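Local coordinates for hypothetical protein CG14615-PA (Drosophila melanogaster, PDB 1SQH) that is of unknown function but belongs to the GNAT-like acetyltransferase clan and may transfer acyl groups, perhaps to glycine, at residues 73-76 with 77-80; 254-257 with 258-262. All coordinates share one frame; numbering follows the deposited sequence.

Interaction 1: residues 73-76 with 77-80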
ATOM      1  N   ARG A  73       6.499  -4.275 -26.606  1.00 37.10           N
ATOM      2  CA  ARG A  73       6.812  -3.571 -27.840  1.00 38.33           C
ATOM      3  C   ARG A  73       6.530  -2.077 -27.709  1.00 38.48           C
ATOM      4  O   ARG A  73       6.154  -1.422 -28.681  1.00 39.79           O
ATOM      5  CB  ARG A  73       5.991  -4.138 -28.998  1.00 39.73           C
ATOM      6  CG  ARG A  73       6.116  -5.641 -29.172  1.00 42.00           C
ATOM      7  CD  ARG A  73       5.492  -6.069 -30.490  1.00 45.25           C
ATOM      8  NE  ARG A  73       4.129  -5.561 -30.624  1.00 44.90           N
ATOM      9  CZ  ARG A  73       3.098  -6.009 -29.921  1.00 45.21           C
ATOM     10  NH1 ARG A  73       3.271  -6.983 -29.035  1.00 45.46           N
ATOM     11  NH2 ARG A  73       1.895  -5.471 -30.092  1.00 45.92           N
ATOM     12  N   GLY A  74       6.706  -1.544 -26.505  1.00 38.00           N
ATOM     13  CA  GLY A  74       6.479  -0.126 -26.284  1.00 35.08           C
ATOM     14  C   GLY A  74       7.603   0.455 -25.452  1.00 33.79           C
ATOM     15  O   GLY A  74       8.456  -0.287 -24.962  1.00 33.29           O
ATOM     16  N   ASN A  75       7.631   1.775 -25.300  1.00 32.01           N
ATOM     17  CA  ASN A  75       8.671   2.407 -24.492  1.00 32.13           C
ATOM     18  C   ASN A  75       8.039   2.861 -23.177  1.00 30.52           C
ATOM     19  O   ASN A  75       7.203   3.765 -23.162  1.00 30.26           O
ATOM     20  CB  ASN A  75       9.274   3.617 -25.211  1.00 32.80           C
ATOM     21  CG  ASN A  75      10.600   4.036 -24.613  1.00 32.74           C
ATOM     22  OD1 ASN A  75      10.740   4.119 -23.399  1.00 34.83           O
ATOM     23  ND2 ASN A  75      11.580   4.300 -25.461  1.00 35.72           N
ATOM     24  N   PHE A  76       8.440   2.244 -22.072  1.00 29.19           N
ATOM     25  CA  PHE A  76       7.856   2.594 -20.791  1.00 28.56           C
ATOM     26  C   PHE A  76       8.071   4.054 -20.415  1.00 28.38           C
ATOM     27  O   PHE A  76       7.402   4.570 -19.523  1.00 27.82           O
ATOM     28  CB  PHE A  76       8.378   1.659 -19.682  1.00 26.88           C
ATOM     29  CG  PHE A  76       9.774   1.972 -19.198  1.00 26.62           C
ATOM     30  CD1 PHE A  76       9.986   2.936 -18.210  1.00 25.60           C
ATOM     31  CD2 PHE A  76      10.871   1.268 -19.691  1.00 25.72           C
ATOM     32  CE1 PHE A  76      11.273   3.190 -17.716  1.00 25.32           C
ATOM     33  CE2 PHE A  76      12.160   1.515 -19.206  1.00 28.03           C
ATOM     34  CZ  PHE A  76      12.361   2.476 -18.214  1.00 27.21           C
ATOM     35  N   ARG A  77       8.987   4.720 -21.110  1.00 28.59           N
ATOM     36  CA  ARG A  77       9.285   6.125 -20.832  1.00 30.34           C
ATOM     37  C   ARG A  77       8.322   7.150 -21.436  1.00 30.82           C
ATOM     38  O   ARG A  77       8.075   8.194 -20.836  1.00 32.49           O
ATOM     39  CB  ARG A  77      10.698   6.466 -21.305  1.00 29.81           C
ATOM     40  CG  ARG A  77      11.808   5.795 -20.529  1.00 31.56           C
ATOM     41  CD  ARG A  77      13.086   5.736 -21.367  1.00 32.54           C
ATOM     42  NE  ARG A  77      13.264   4.412 -21.953  1.00 36.92           N
ATOM     43  CZ  ARG A  77      14.034   3.465 -21.424  1.00 36.96           C
ATOM     44  NH1 ARG A  77      14.709   3.702 -20.307  1.00 35.94           N
ATOM     45  NH2 ARG A  77      14.100   2.266 -21.992  1.00 38.29           N
ATOM     46  N   THR A  78       7.776   6.870 -22.611  1.00 30.07           N
ATOM     47  CA  THR A  78       6.891   7.840 -23.240  1.00 29.83           C
ATOM     48  C   THR A  78       5.585   8.086 -22.485  1.00 28.87           C
ATOM     49  O   THR A  78       5.148   9.232 -22.371  1.00 28.88           O
ATOM     50  CB  THR A  78       6.547   7.435 -24.694  1.00 30.64           C
ATOM     51  OG1 THR A  78       5.409   6.568 -24.691  1.00 32.82           O
ATOM     52  CG2 THR A  78       7.710   6.704 -25.328  1.00 26.27           C
ATOM     53  N   TRP A  79       4.965   7.033 -21.958  1.00 27.67           N
ATOM     54  CA  TRP A  79       3.692   7.190 -21.242  1.00 27.33           C
ATOM     55  C   TRP A  79       3.711   6.651 -19.813  1.00 24.76           C
ATOM     56  O   TRP A  79       2.677   6.652 -19.136  1.00 19.10           O
ATOM     57  CB  TRP A  79       2.557   6.475 -21.996  1.00 31.41           C
ATOM     58  CG  TRP A  79       2.411   6.848 -23.447  1.00 35.21           C
ATOM     59  CD1 TRP A  79       2.417   5.997 -24.516  1.00 35.16           C
ATOM     60  CD2 TRP A  79       2.187   8.159 -23.981  1.00 37.52           C
ATOM     61  NE1 TRP A  79       2.208   6.695 -25.680  1.00 38.15           N
ATOM     62  CE2 TRP A  79       2.065   8.023 -25.381  1.00 38.21           C
ATOM     63  CE3 TRP A  79       2.079   9.434 -23.410  1.00 38.83           C
ATOM     64  CZ2 TRP A  79       1.838   9.121 -26.223  1.00 39.91           C
ATOM     65  CZ3 TRP A  79       1.853  10.529 -24.251  1.00 40.49           C
ATOM     66  CH2 TRP A  79       1.737  10.361 -25.642  1.00 39.64           C
ATOM     67  N   GLY A  80       4.876   6.180 -19.374  1.00 23.63           N
ATOM     68  CA  GLY A  80       5.006   5.625 -18.034  1.00 23.27           C
ATOM     69  C   GLY A  80       4.154   4.380 -17.828  1.00 22.35           C
ATOM     70  O   GLY A  80       3.846   4.007 -16.696  1.00 19.42           O
TER
HETATM   71  O   HOH W   1       5.409   3.272 -25.443  1.00 22.08           O
HETATM   72  O   HOH W   2       4.668   4.164 -22.054  1.00 23.65           O
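Asn75 and Arg77 hold each other twice at the N-cap of the short helix 76-79. The side-chain oxygen Asn75 OD1 accepts from the backbone N of Arg77 at 2.9 Å, which makes an Asx turn. With CG swung opposite the backbone N (chi1 -163°), the amide folds forward over the helix start. A second donor reaches the same oxygen: Arg77 NE lies 2.9 Å from Asn75 OD1, in the carbonyl plane and on a lone pair, although the bond is bent on the donor side and the oxygen is tilted from the guanidinium plane. Two bonds from one residue thus fix the rotation of the amide. The backbone carbonyl of Asn75 adds a third tie, taking the N-H of Thr78 from above its plane (Thr78 N to Asn75 O 3.2 Å). Alongside, Thr78 CG2 packs on Asn75 CB at 3.5 Å.

Arg77 bends at chi3 (-101°), and the bend carries its head across the ring of Phe76. Its CG stands over one face of that ring, a CH-pi contact of 4.1 Å to the centroid. Further out the guanidinium is inclined 45° to the ring and does not lie flat on it, with Arg77 NH1 3.4 Å from Phe76 CZ. The charge is met beyond the turn by Glu20, in a salt bridge to NH1; Phe76 itself packs against Glu17, Glu20 and Leu21, so helix 15-29 receives both side chains. At the far end Gly80 leaves the helix with positive phi, and its carbonyl oxygen is hydrogen-bonded by the hydroxyl of Tyr25. A bound water bridges Asn75 and Trp79: it donates to Asn75 O at 2.8 Å and accepts from Trp79 N at 2.9 Å.

Interaction 2: residues 254-257 with 258-262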
ATOM      1  N   ALA A 254      -0.142  10.521  14.646  1.00 16.39           N
ATOM      2  CA  ALA A 254       0.769  11.661  14.725  1.00 18.94           C
ATOM      3  C   ALA A 254       2.204  11.169  14.889  1.00 21.35           C
ATOM      4  O   ALA A 254       3.106  11.587  14.151  1.00 21.25           O
ATOM      5  CB  ALA A 254       0.372  12.579  15.889  1.00 18.17           C
ATOM      6  N   ALA A 255       2.410  10.252  15.836  1.00 21.87           N
ATOM      7  CA  ALA A 255       3.738   9.717  16.106  1.00 23.28           C
ATOM      8  C   ALA A 255       4.350   9.041  14.879  1.00 25.41           C
ATOM      9  O   ALA A 255       5.491   9.341  14.496  1.00 23.69           O
ATOM     10  CB  ALA A 255       3.678   8.740  17.266  1.00 23.07           C
HETATM   11  N   MSE A 256       3.607   8.129  14.259  1.00 25.24           N
HETATM   12  CA  MSE A 256       4.130   7.461  13.074  1.00 26.55           C
HETATM   13  C   MSE A 256       4.476   8.468  11.958  1.00 25.05           C
HETATM   14  O   MSE A 256       5.504   8.331  11.295  1.00 23.52           O
HETATM   15  CB  MSE A 256       3.125   6.435  12.553  1.00 29.47           C
HETATM   16  CG  MSE A 256       3.671   5.572  11.440  1.00 35.13           C
HETATM   17 SE   MSE A 256       4.905   4.226  12.120  1.00 45.66          SE
HETATM   18  CE  MSE A 256       6.525   5.254  11.998  1.00 42.48           C
ATOM     19  N   SER A 257       3.621   9.475  11.751  1.00 23.98           N
ATOM     20  CA  SER A 257       3.868  10.485  10.712  1.00 23.39           C
ATOM     21  C   SER A 257       5.212  11.178  10.962  1.00 23.97           C
ATOM     22  O   SER A 257       6.041  11.326  10.047  1.00 20.27           O
ATOM     23  CB  SER A 257       2.740  11.524  10.686  1.00 23.81           C
ATOM     24  OG  SER A 257       1.510  10.947  10.275  1.00 23.07           O
ATOM     25  N   ARG A 258       5.419  11.602  12.206  1.00 23.99           N
ATOM     26  CA  ARG A 258       6.666  12.250  12.597  1.00 26.22           C
ATOM     27  C   ARG A 258       7.849  11.305  12.423  1.00 23.83           C
ATOM     28  O   ARG A 258       8.834  11.658  11.785  1.00 24.35           O
ATOM     29  CB  ARG A 258       6.611  12.679  14.060  1.00 27.92           C
ATOM     30  CG  ARG A 258       6.001  14.032  14.300  1.00 35.22           C
ATOM     31  CD  ARG A 258       7.080  15.085  14.488  1.00 38.04           C
ATOM     32  NE  ARG A 258       8.056  14.709  15.510  1.00 38.70           N
ATOM     33  CZ  ARG A 258       8.633  15.575  16.336  1.00 37.93           C
ATOM     34  NH1 ARG A 258       8.320  16.864  16.271  1.00 38.69           N
ATOM     35  NH2 ARG A 258       9.550  15.162  17.195  1.00 37.79           N
ATOM     36  N   GLU A 259       7.742  10.103  12.988  1.00 24.24           N
ATOM     37  CA  GLU A 259       8.838   9.140  12.911  1.00 25.30           C
ATOM     38  C   GLU A 259       9.259   8.845  11.484  1.00 23.45           C
ATOM     39  O   GLU A 259      10.451   8.817  11.182  1.00 22.23           O
ATOM     40  CB  GLU A 259       8.493   7.820  13.628  1.00 26.06           C
ATOM     41  CG  GLU A 259       9.645   6.797  13.583  1.00 27.62           C
ATOM     42  CD  GLU A 259       9.394   5.528  14.403  1.00 28.13           C
ATOM     43  OE1 GLU A 259      10.099   4.525  14.166  1.00 28.20           O
ATOM     44  OE2 GLU A 259       8.511   5.521  15.289  1.00 30.31           O
ATOM     45  N   ILE A 260       8.290   8.630  10.599  1.00 22.41           N
ATOM     46  CA  ILE A 260       8.630   8.332   9.220  1.00 19.76           C
ATOM     47  C   ILE A 260       9.310   9.519   8.559  1.00 17.28           C
ATOM     48  O   ILE A 260      10.339   9.373   7.924  1.00 16.06           O
ATOM     49  CB  ILE A 260       7.381   7.948   8.376  1.00 21.41           C
ATOM     50  CG1 ILE A 260       6.813   6.604   8.852  1.00 21.09           C
ATOM     51  CG2 ILE A 260       7.768   7.874   6.884  1.00 18.39           C
ATOM     52  CD1 ILE A 260       5.571   6.154   8.092  1.00 21.11           C
ATOM     53  N   ALA A 261       8.725  10.697   8.712  1.00 19.00           N
ATOM     54  CA  ALA A 261       9.273  11.903   8.093  1.00 19.71           C
ATOM     55  C   ALA A 261      10.677  12.255   8.567  1.00 19.56           C
ATOM     56  O   ALA A 261      11.468  12.821   7.817  1.00 18.58           O
ATOM     57  CB  ALA A 261       8.332  13.087   8.330  1.00 19.85           C
ATOM     58  N   ARG A 262      11.002  11.911   9.804  1.00 20.26           N
ATOM     59  CA  ARG A 262      12.325  12.251  10.294  1.00 22.56           C
ATOM     60  C   ARG A 262      13.351  11.167  10.000  1.00 23.82           C
ATOM     61  O   ARG A 262      14.546  11.369  10.184  1.00 23.73           O
ATOM     62  CB  ARG A 262      12.266  12.551  11.789  1.00 22.71           C
ATOM     63  CG  ARG A 262      11.362  13.721  12.099  1.00 24.46           C
ATOM     64  CD  ARG A 262      11.890  14.501  13.272  1.00 27.14           C
ATOM     65  NE  ARG A 262      11.108  15.705  13.541  1.00 28.23           N
ATOM     66  CZ  ARG A 262      11.440  16.604  14.463  1.00 27.66           C
ATOM     67  NH1 ARG A 262      12.536  16.428  15.196  1.00 26.53           N
ATOM     68  NH2 ARG A 262      10.683  17.673  14.656  1.00 25.46           N
TER
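Met256, present as selenomethionine, and Ile260 meet one turn apart on the alpha-helix 248-263. Their apolar contact is tight: Met256 CE lies 3.4 Å from Ile260 CG1. Although CG starts opposite the backbone N (chi1 -172°), bends at chi2 and chi3 bring the methyl back along the helix, where it also touches Glu259 CB at 3.6 Å. Leu234 of the neighbouring sheet packs against both Met256 and Ile260. An alanine in place of Ile260 would probably take away the CG1 contact of the Met256 methyl, leaving it the Glu259 side chain on this turn, and open a gap against Leu234.

The backbone bonds are regular i to i+4 links, among them Ile260 N to Met256 O at 2.9 Å and Ala261 N to Ser257 O at 3.1 Å.

Polar side chains look beyond this turn. Ser257 OG bonds to Ala253 O and to the hydroxyl of Tyr288, while Arg258 NH1 is hydrogen-bonded to Ala165 O.

In position the helix is consistent with the one that follows the cofactor-binding loop in GNAT folds. Met256 and Ile260 seat it on Leu234 by shape, whereas the Arg258 bond to a neutral carbonyl links it to the Ala165 backbone without a salt bridge.

Interactions 1 and 2 are separate local contacts in one chain, their centres 35 Å apart and their nearest atoms about 24 Å apart. Interaction 1 comes first, in the connection between strands 67-71 and 82-87, neighbours in the mixed eight-stranded sheet. Interaction 2 follows much later, on helix 248-263, which leads from strand 234-239, at the edge of the antiparallel four-stranded sheet, to strand 268-273, at one edge of the mixed sheet. The two lie in different sequence families of the same acetyltransferase clan. Together they exemplify how helices are secured locally: one at its start by a cap, the other along its length by successive turns packed on a sheet.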